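Local coordinates for indole-3-acetic acid-amido synthetase GH3.15 (Arabidopsis thaliana, PDB 6E1Q), which joins amino acids, notably glutamine, to the auxin precursor indole-3-butyric acid in an ATP-dependent reaction, and does the same with the herbicide 2,4-DB, at residues Thr506-Leu511 with Lys582-Glu587. Residues are numbered along the deposited sequence; the frame is centred on the assembly and turned at random.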
loop_
_atom_site.group_PDB
_atom_site.type_symbol
_atom_site.label_atom_id
_atom_site.label_comp_id
_atom_site.label_asym_id
_atom_site.label_seq_id
_atom_site.Cartn_x
_atom_site.Cartn_y
_atom_site.Cartn_z
ATOM N N THR A 506 -0.514 21.223 -18.737
ATOM C CA THR A 506 0.645 20.388 -18.444
ATOM C C THR A 506 0.231 18.945 -18.219
ATOM O O THR A 506 0.949 18.025 -18.620
ATOM C CB THR A 506 1.388 20.948 -17.230
ATOM O OG1 THR A 506 1.723 22.307 -17.501
ATOM C CG2 THR A 506 2.671 20.172 -16.948
ATOM N N VAL A 507 -0.917 18.727 -17.571
ATOM C CA VAL A 507 -1.493 17.383 -17.525
ATOM C C VAL A 507 -1.701 16.852 -18.935
ATOM O O VAL A 507 -1.295 15.731 -19.264
ATOM C CB VAL A 507 -2.824 17.374 -16.752
ATOM C CG1 VAL A 507 -3.354 15.939 -16.660
ATOM C CG2 VAL A 507 -2.663 17.953 -15.372
ATOM N N GLU A 508 -2.363 17.648 -19.784
ATOM C CA GLU A 508 -2.691 17.179 -21.129
ATOM C C GLU A 508 -1.441 16.840 -21.916
ATOM O O GLU A 508 -1.391 15.816 -22.604
ATOM C CB GLU A 508 -3.484 18.233 -21.886
ATOM C CG GLU A 508 -4.866 18.469 -21.363
ATOM C CD GLU A 508 -5.750 19.094 -22.413
ATOM O OE1 GLU A 508 -5.458 20.239 -22.823
ATOM O OE2 GLU A 508 -6.722 18.439 -22.835
ATOM N N GLU A 509 -0.425 17.700 -21.833
ATOM C CA GLU A 509 0.798 17.487 -22.588
ATOM C C GLU A 509 1.515 16.232 -22.124
ATOM O O GLU A 509 2.331 15.682 -22.872
ATOM C CB GLU A 509 1.696 18.729 -22.453
ATOM C CG GLU A 509 3.065 18.658 -23.113
ATOM C CD GLU A 509 3.028 18.879 -24.624
ATOM O OE1 GLU A 509 1.933 19.109 -25.180
ATOM O OE2 GLU A 509 4.106 18.824 -25.257
ATOM N N SER A 510 1.209 15.764 -20.909
ATOM C CA SER A 510 1.812 14.574 -20.332
ATOM C C SER A 510 1.034 13.293 -20.613
ATOM O O SER A 510 1.521 12.213 -20.267
ATOM C CB SER A 510 1.940 14.732 -18.821
ATOM O OG SER A 510 2.942 15.652 -18.465
ATOM N N LEU A 511 -0.167 13.377 -21.187
ATOM C CA LEU A 511 -0.938 12.171 -21.449
ATOM C C LEU A 511 -0.427 11.532 -22.743
ATOM O O LEU A 511 0.527 12.015 -23.363
ATOM C CB LEU A 511 -2.431 12.495 -21.481
ATOM C CG LEU A 511 -2.997 13.117 -20.192
ATOM C CD1 LEU A 511 -4.436 13.558 -20.368
ATOM C CD2 LEU A 511 -2.887 12.185 -18.995
ATOM N N LYS A 582 -4.586 25.709 -24.145
ATOM C CA LYS A 582 -3.700 25.372 -25.245
ATOM C C LYS A 582 -3.942 23.924 -25.636
ATOM O O LYS A 582 -4.301 23.091 -24.801
ATOM C CB LYS A 582 -2.221 25.595 -24.866
ATOM C CG LYS A 582 -1.861 27.061 -24.594
ATOM C CD LYS A 582 -0.864 27.192 -23.445
ATOM C CE LYS A 582 0.542 26.783 -23.849
ATOM N NZ LYS A 582 1.435 26.554 -22.660
ATOM N N ILE A 583 -3.770 23.637 -26.919
ATOM C CA ILE A 583 -3.941 22.275 -27.413
ATOM C C ILE A 583 -2.612 21.543 -27.275
ATOM O O ILE A 583 -1.565 22.102 -27.637
ATOM C CB ILE A 583 -4.465 22.273 -28.858
ATOM C CG1 ILE A 583 -5.812 22.990 -28.924
ATOM C CG2 ILE A 583 -4.616 20.867 -29.389
ATOM C CD1 ILE A 583 -5.729 24.403 -29.450
ATOM N N PRO A 584 -2.599 20.318 -26.746
ATOM C CA PRO A 584 -1.335 19.583 -26.604
ATOM C C PRO A 584 -0.780 19.159 -27.955
ATOM O O PRO A 584 -1.494 19.050 -28.951
ATOM C CB PRO A 584 -1.721 18.368 -25.752
ATOM C CG PRO A 584 -3.186 18.197 -25.967
ATOM C CD PRO A 584 -3.745 19.571 -26.194
ATOM N N SER A 585 0.528 18.932 -27.982
ATOM C CA SER A 585 1.194 18.591 -29.226
ATOM C C SER A 585 1.019 17.111 -29.556
ATOM O O SER A 585 0.842 16.269 -28.673
ATOM C CB SER A 585 2.678 18.952 -29.146
ATOM O OG SER A 585 3.288 18.327 -28.026
ATOM N N TRP A 586 1.054 16.809 -30.854
ATOM C CA TRP A 586 1.013 15.443 -31.358
ATOM C C TRP A 586 1.397 15.438 -32.836
ATOM O O TRP A 586 0.943 16.298 -33.598
ATOM C CB TRP A 586 -0.375 14.818 -31.163
ATOM C CG TRP A 586 -0.421 13.396 -31.632
ATOM C CD1 TRP A 586 -0.119 12.277 -30.906
ATOM C CD2 TRP A 586 -0.742 12.943 -32.952
ATOM N NE1 TRP A 586 -0.246 11.156 -31.693
ATOM C CE2 TRP A 586 -0.623 11.538 -32.954
ATOM C CE3 TRP A 586 -1.119 13.591 -34.133
ATOM C CZ2 TRP A 586 -0.874 10.768 -34.092
ATOM C CZ3 TRP A 586 -1.367 12.829 -35.257
ATOM C CH2 TRP A 586 -1.249 11.431 -35.228
ATOM N N GLU A 587 2.232 14.479 -33.241
ATOM C CA GLU A 587 2.662 14.308 -34.634
ATOM C C GLU A 587 1.489 14.325 -35.610
ATOM O O GLU A 587 0.845 13.300 -35.834
ATOM C CB GLU A 587 3.437 12.990 -34.788
ATOM C CG GLU A 587 3.730 12.575 -36.233
ATOM C CD GLU A 587 3.638 11.073 -36.433
ATOM O OE1 GLU A 587 2.580 10.599 -36.901
ATOM O OE2 GLU A 587 4.619 10.365 -36.114
#
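The carboxylate of E509 meets S585 with its open edge, both oxygens facing the same residue. OE1 offers its syn lone pair to the backbone N of S585 at 3.1 Å, and the bond is almost straight (172°). OE2 accepts from OG of S585 at 2.9 Å, again on the syn side but 20° out of the carboxylate plane. This two-point grip limits rotation of the carboxylate. The E509 chain reaches it by bending at chi2 (78°), which turns CD back toward the loop. An alanine in place of E509 would probably leave the N-H and hydroxyl of S585 without these acceptors and the loop less firmly held to the helix.

The pyrrolidine ring of P584 lies between the two glutamates. At its CA-CB edge sits OE1 of E509, 3.6 Å from CA. The E508 side chain crosses on one side of the ring, beyond its CG-CD rim and not over its centre: CB of E508 is 4.1 Å from CG of P584, and OE1 of E508 is 3.8 Å from CD. In the buried E508 carboxylate, OE2 has a salt bridge to R519 and a hydrogen bond from Y515, while OE1 lies in hydrogen-bonding reach of OG of S580, which also has O of K582 as a possible acceptor.

The contact lies in the C-terminal domain, away from the substrate pocket, where the tail following strand 574-579 runs past the last turns of helix 497-510. Beyond S585, W586 rests on helix 513-522, whose R516 bonds O of S585; V507 and L511 pack against helix 441-452.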